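Local coordinates for protein ADP-dependent (S)-NAD(P)H-hydrate dehydratase (Streptococcus mutans, PDB 3BGK) that probably catalyses the ADP-dependent dehydration of the S-form of NAD(P)HX, a hydrated and damaged form of NAD(P)H, and so contributes to the repair of this cofactor, at residues A[121-126]-A[146-151]; A[158-163]-A[174-179]. All coordinates share one frame; numbering follows the deposited sequence.

Interaction 1: residues A[121-126]-A[146-151]; sequences EQITAA and DVVWQA
Val147 and Ile123 make the first and loosest touch between residues 146-151 and 121-126, which lie on helices 139-151 and 116-125, CG1 of Val147 standing 4.4 Å from CD1 of Ile123. One residue further on, Val148 meets the same methyl more closely. Its CG2 lies 3.9 Å from Ile123 CD1, and its CA comes equally near, at 3.8 Å, so the tip of the isoleucine rests against the helix backbone as well as against a side chain. Val148 is shared with the sheet, since it also touches Ile64. Ile123 in turn reaches Leu62 of the same strand. The two helices thus pack side by side over strand 60-64 and belong to one helical layer of the three-layer alpha/beta sandwich of this ribokinase-like family. Helix 139-151 is itself the connection of a beta-alpha-beta crossover between the parallel neighbours 128-131 and 157-161. Along the short segments the axes approach to 10.1 Å and cross at -43°. After Trp149, which points from the opposite flank of the helix, and Gln150 comes Ala151, whose small CB receives both branches of Ile123. The CG2 methyl lies 3.8 Å from Ala151 CB, and CD1 is almost as close. With chi1 at -72°, Ile123 holds CG2 anti to its backbone N and CG1 beside that N, which splays the two branches: CD1 extends over Val148 while CG2 settles on the last turn. There CG2 also comes within 3.5 Å of Ala151 O, a methyl-to-carbonyl van der Waals contact at the end of the helix. No hydrogen bond joins the segments. Next to Ile123, Thr124 turns its OG1 back on its own helix, bonding Glu121 O at 2.8 Å with the donor tilted 23° from the carbonyl plane; that oxygen also accepts from Ala125 N.

Interaction 2: residues A[158-163]-A[174-179]; sequences LIIDGS and AIWPTK
Leu158 and Thr178 mark the nearest backbone approach, 7.3 Å from CA to CA, between an extended strand and an irregular loop that exchange no hydrogen bond. The loop is the last link of a beta-alpha-beta unit before its second strand: strand 157-161 leads into helix 163-170, and residues 174-179 bring the chain back to strand 181-184, the parallel neighbour in the central sheet. Backbone bonds from Leu158 to Gln180 and Ile182 begin the pairing just beyond the loop. On the alternating strand, Leu158 and Ile160 direct their side chains to the loop, whereas Ile159 lies against Val128 and Leu130 of strand 128-131. Leu158 uses its CB, 3.8 Å from Thr178 CG2, rather than its branched end. The rotation of Thr178 explains the division of labour: OG1 stands anti to the backbone N (chi1 -180°), leaving the methyl between that N and the carbonyl carbon to face the leucine. The buried hydroxyl is satisfied outside the contact, by hydrogen bonds with Gln156 O, Pro154 O and Gln180 N, the first two tying the loop to the chain before strand 157-161, the third a local bond to the residue two further on. Further along, Ile160 and Trp176 meet more loosely. Ile160 CD1 approaches the indole at its edge, near the ring plane, while Pro214 and Ile181 also pack on Trp176. At the carboxyl end of the strand the chemistry becomes polar, toward the AMP site predicted to include Lys222: Asp161 OD1 forms a salt bridge with Lys222 NZ and a hydrogen bond with Thr184 OG1. On the Trp176 side, the isoleucine methyl CD1 is 4.5 Å from the ring atom CZ3.

Overall arrangement
Both contacts are apolar and free of cross-segment hydrogen bonds, yet they sit at different depths. Interaction 1 is partly buried, a helix-to-helix packing with its centre about 17 Å from the centre of the chain; interaction 2 is buried, its centre about 12 Å from that point, and joins a sheet strand to a loop. They follow in series along the chain and are joined by Trp149, which leaves helix 139-151 away from Ile123 and reaches the residues of interaction 2. Its CH2 is 3.5 Å from Trp176 CE3, the ring planes at about 65°, and its CZ3 lies 3.7 Å from Leu158 CD2. Interaction 2 is the nearer to a predicted nucleotide site, the Ile160 side chain about 10 Å from that of Lys222.

Interaction 1: residues A[121-126]-A[146-151]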
loop_
_atom_site.group_PDB
_atom_site.type_symbol
_atom_site.label_atom_id
_atom_site.label_comp_id
_atom_site.label_asym_id
_atom_site.label_seq_id
_atom_site.Cartn_x
_atom_site.Cartn_y
_atom_site.Cartn_z
ATOM N N GLU A 121 -6.797 12.174 -26.779
ATOM C CA GLU A 121 -8.038 12.610 -26.137
ATOM C C GLU A 121 -7.752 13.271 -24.794
ATOM O O GLU A 121 -8.312 14.323 -24.484
ATOM C CB GLU A 121 -8.997 11.425 -25.938
ATOM C CG GLU A 121 -9.666 10.917 -27.214
ATOM N N GLN A 122 -6.864 12.661 -24.012
ATOM C CA GLN A 122 -6.540 13.157 -22.678
ATOM C C GLN A 122 -5.770 14.477 -22.680
ATOM O O GLN A 122 -5.922 15.280 -21.756
ATOM C CB GLN A 122 -5.800 12.091 -21.853
ATOM C CG GLN A 122 -6.680 10.919 -21.405
ATOM C CD GLN A 122 -7.844 11.335 -20.506
ATOM O OE1 GLN A 122 -7.697 12.193 -19.629
ATOM N NE2 GLN A 122 -9.000 10.715 -20.711
ATOM N N ILE A 123 -4.962 14.707 -23.713
ATOM C CA ILE A 123 -4.263 15.984 -23.863
ATOM C C ILE A 123 -5.272 17.130 -24.033
ATOM O O ILE A 123 -5.157 18.159 -23.351
ATOM C CB ILE A 123 -3.219 15.960 -25.012
ATOM C CG1 ILE A 123 -2.007 15.110 -24.615
ATOM C CG2 ILE A 123 -2.742 17.371 -25.352
ATOM C CD1 ILE A 123 -1.266 14.493 -25.791
ATOM N N THR A 124 -6.269 16.934 -24.905
ATOM C CA THR A 124 -7.328 17.934 -25.144
ATOM C C THR A 124 -8.226 18.192 -23.930
ATOM O O THR A 124 -8.826 19.264 -23.823
ATOM C CB THR A 124 -8.261 17.561 -26.337
ATOM O OG1 THR A 124 -9.204 16.567 -25.918
ATOM C CG2 THR A 124 -7.471 17.050 -27.543
ATOM N N ALA A 125 -8.346 17.208 -23.041
ATOM C CA ALA A 125 -9.135 17.356 -21.811
ATOM C C ALA A 125 -8.355 18.050 -20.675
ATOM O O ALA A 125 -8.948 18.534 -19.711
ATOM C CB ALA A 125 -9.655 16.000 -21.354
ATOM N N ALA A 126 -7.028 18.098 -20.801
ATOM C CA ALA A 126 -6.161 18.670 -19.767
ATOM C C ALA A 126 -5.980 20.182 -19.901
ATOM O O ALA A 126 -5.967 20.715 -21.015
ATOM C CB ALA A 126 -4.802 17.976 -19.791
ATOM N N ASP A 146 6.550 13.536 -29.178
ATOM C CA ASP A 146 6.073 14.106 -30.433
ATOM C C ASP A 146 4.551 14.122 -30.581
ATOM O O ASP A 146 4.013 14.990 -31.267
ATOM C CB ASP A 146 6.744 13.417 -31.628
ATOM C CG ASP A 146 8.218 13.779 -31.762
ATOM O OD1 ASP A 146 8.586 14.955 -31.540
ATOM O OD2 ASP A 146 9.014 12.881 -32.098
ATOM N N VAL A 147 3.865 13.175 -29.940
ATOM C CA VAL A 147 2.397 13.180 -29.902
ATOM C C VAL A 147 1.936 14.405 -29.117
ATOM O O VAL A 147 1.179 15.237 -29.629
ATOM C CB VAL A 147 1.807 11.883 -29.271
ATOM C CG1 VAL A 147 0.295 12.005 -29.073
ATOM C CG2 VAL A 147 2.120 10.678 -30.137
ATOM N N VAL A 148 2.433 14.509 -27.884
ATOM C CA VAL A 148 2.140 15.623 -26.984
ATOM C C VAL A 148 2.452 16.948 -27.657
ATOM O O VAL A 148 1.596 17.822 -27.713
ATOM C CB VAL A 148 2.938 15.491 -25.662
ATOM C CG1 VAL A 148 2.789 16.743 -24.791
ATOM C CG2 VAL A 148 2.503 14.249 -24.918
ATOM N N TRP A 149 3.667 17.076 -28.186
ATOM C CA TRP A 149 4.118 18.306 -28.832
ATOM C C TRP A 149 3.193 18.790 -29.955
ATOM O O TRP A 149 3.019 19.993 -30.140
ATOM C CB TRP A 149 5.548 18.138 -29.356
ATOM C CG TRP A 149 6.247 19.445 -29.567
ATOM C CD1 TRP A 149 6.458 20.086 -30.760
ATOM C CD2 TRP A 149 6.801 20.290 -28.553
ATOM N NE1 TRP A 149 7.117 21.275 -30.545
ATOM C CE2 TRP A 149 7.340 21.425 -29.202
ATOM C CE3 TRP A 149 6.898 20.197 -27.157
ATOM C CZ2 TRP A 149 7.971 22.457 -28.504
ATOM C CZ3 TRP A 149 7.527 21.226 -26.462
ATOM C CH2 TRP A 149 8.050 22.342 -27.139
ATOM N N GLN A 150 2.597 17.858 -30.696
ATOM C CA GLN A 150 1.666 18.214 -31.781
ATOM C C GLN A 150 0.219 18.418 -31.306
ATOM O O GLN A 150 -0.592 19.034 -32.005
ATOM C CB GLN A 150 1.713 17.176 -32.910
ATOM C CG GLN A 150 3.018 17.183 -33.714
ATOM N N ALA A 151 -0.092 17.906 -30.117
ATOM C CA ALA A 151 -1.444 17.982 -29.569
ATOM C C ALA A 151 -1.661 19.137 -28.576
ATOM O O ALA A 151 -2.803 19.448 -28.219
ATOM C CB ALA A 151 -1.833 16.641 -28.939
#

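Interaction 2: residues A[158-163]-A[174-179]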
loop_
_atom_site.group_PDB
_atom_site.type_symbol
_atom_site.label_atom_id
_atom_site.label_comp_id
_atom_site.label_asym_id
_atom_site.label_seq_id
_atom_site.Cartn_x
_atom_site.Cartn_y
_atom_site.Cartn_z
ATOM N N LEU A 158 2.371 23.942 -20.262
ATOM C CA LEU A 158 3.207 22.776 -20.511
ATOM C C LEU A 158 4.452 22.820 -19.640
ATOM O O LEU A 158 5.249 23.766 -19.721
ATOM C CB LEU A 158 3.586 22.681 -21.996
ATOM C CG LEU A 158 4.529 21.553 -22.436
ATOM C CD1 LEU A 158 3.872 20.174 -22.308
ATOM C CD2 LEU A 158 5.021 21.791 -23.864
ATOM N N ILE A 159 4.598 21.796 -18.802
ATOM C CA ILE A 159 5.774 21.639 -17.960
ATOM C C ILE A 159 6.635 20.518 -18.524
ATOM O O ILE A 159 6.176 19.383 -18.706
ATOM C CB ILE A 159 5.420 21.366 -16.477
ATOM C CG1 ILE A 159 4.344 22.345 -15.992
ATOM C CG2 ILE A 159 6.664 21.477 -15.605
ATOM C CD1 ILE A 159 3.584 21.864 -14.776
ATOM N N ILE A 160 7.885 20.860 -18.811
ATOM C CA ILE A 160 8.839 19.927 -19.379
ATOM C C ILE A 160 9.889 19.630 -18.315
ATOM O O ILE A 160 10.625 20.519 -17.882
ATOM C CB ILE A 160 9.479 20.499 -20.667
ATOM C CG1 ILE A 160 8.388 20.863 -21.687
ATOM C CG2 ILE A 160 10.474 19.503 -21.261
ATOM C CD1 ILE A 160 8.848 21.795 -22.795
ATOM N N ASP A 161 9.932 18.374 -17.889
ATOM C CA ASP A 161 10.709 17.986 -16.721
ATOM C C ASP A 161 11.714 16.912 -17.071
ATOM O O ASP A 161 11.539 16.192 -18.051
ATOM C CB ASP A 161 9.772 17.483 -15.622
ATOM C CG ASP A 161 10.495 17.174 -14.331
ATOM O OD1 ASP A 161 10.844 18.120 -13.600
ATOM O OD2 ASP A 161 10.715 15.979 -14.042
ATOM N N GLY A 162 12.775 16.820 -16.275
ATOM C CA GLY A 162 13.734 15.730 -16.373
ATOM C C GLY A 162 14.163 15.429 -17.790
ATOM O O GLY A 162 14.532 16.337 -18.525
ATOM N N SER A 163 14.071 14.157 -18.173
ATOM C CA SER A 163 14.561 13.664 -19.463
ATOM C C SER A 163 13.880 14.291 -20.681
ATOM O O SER A 163 14.424 14.248 -21.790
ATOM C CB SER A 163 14.461 12.135 -19.531
ATOM O OG SER A 163 13.139 11.711 -19.824
ATOM N N ALA A 174 10.599 24.705 -34.298
ATOM C CA ALA A 174 10.854 26.146 -34.331
ATOM C C ALA A 174 9.704 26.928 -33.707
ATOM O O ALA A 174 9.918 28.004 -33.134
ATOM C CB ALA A 174 11.102 26.616 -35.760
ATOM N N ILE A 175 8.492 26.385 -33.831
ATOM C CA ILE A 175 7.301 26.984 -33.232
ATOM C C ILE A 175 6.888 26.213 -31.981
ATOM O O ILE A 175 6.755 24.982 -32.000
ATOM C CB ILE A 175 6.111 27.061 -34.226
ATOM C CG1 ILE A 175 6.489 27.891 -35.456
ATOM C CG2 ILE A 175 4.864 27.656 -33.548
ATOM C CD1 ILE A 175 5.427 27.909 -36.555
ATOM N N TRP A 176 6.695 26.960 -30.898
ATOM C CA TRP A 176 6.234 26.409 -29.634
ATOM C C TRP A 176 4.708 26.334 -29.643
ATOM O O TRP A 176 4.046 27.303 -30.028
ATOM C CB TRP A 176 6.745 27.266 -28.475
ATOM C CG TRP A 176 8.251 27.259 -28.371
ATOM C CD1 TRP A 176 9.134 27.940 -29.165
ATOM C CD2 TRP A 176 9.046 26.530 -27.425
ATOM N NE1 TRP A 176 10.428 27.679 -28.772
ATOM C CE2 TRP A 176 10.401 26.818 -27.707
ATOM C CE3 TRP A 176 8.745 25.664 -26.368
ATOM C CZ2 TRP A 176 11.453 26.270 -26.968
ATOM C CZ3 TRP A 176 9.793 25.117 -25.632
ATOM C CH2 TRP A 176 11.128 25.423 -25.936
ATOM N N PRO A 177 4.145 25.182 -29.223
ATOM C CA PRO A 177 2.699 24.957 -29.273
ATOM C C PRO A 177 1.942 25.758 -28.210
ATOM O O PRO A 177 0.722 25.898 -28.292
ATOM C CB PRO A 177 2.571 23.452 -29.011
ATOM C CG PRO A 177 3.747 23.123 -28.181
ATOM C CD PRO A 177 4.857 24.024 -28.650
ATOM N N THR A 178 2.671 26.261 -27.219
ATOM C CA THR A 178 2.123 27.175 -26.224
ATOM C C THR A 178 3.201 28.146 -25.754
ATOM O O THR A 178 4.391 27.867 -25.886
ATOM C CB THR A 178 1.488 26.431 -25.019
ATOM O OG1 THR A 178 0.966 27.388 -24.092
ATOM C CG2 THR A 178 2.507 25.547 -24.311
ATOM N N LYS A 179 2.773 29.288 -25.225
ATOM C CA LYS A 179 3.686 30.289 -24.675
ATOM C C LYS A 179 3.829 30.093 -23.168
ATOM O O LYS A 179 4.759 30.617 -22.544
ATOM C CB LYS A 179 3.167 31.701 -24.961
ATOM C CG LYS A 179 3.098 32.073 -26.433
ATOM C CD LYS A 179 2.437 33.435 -26.602
ATOM C CE LYS A 179 2.422 33.875 -28.062
ATOM N NZ LYS A 179 2.120 35.333 -28.194
#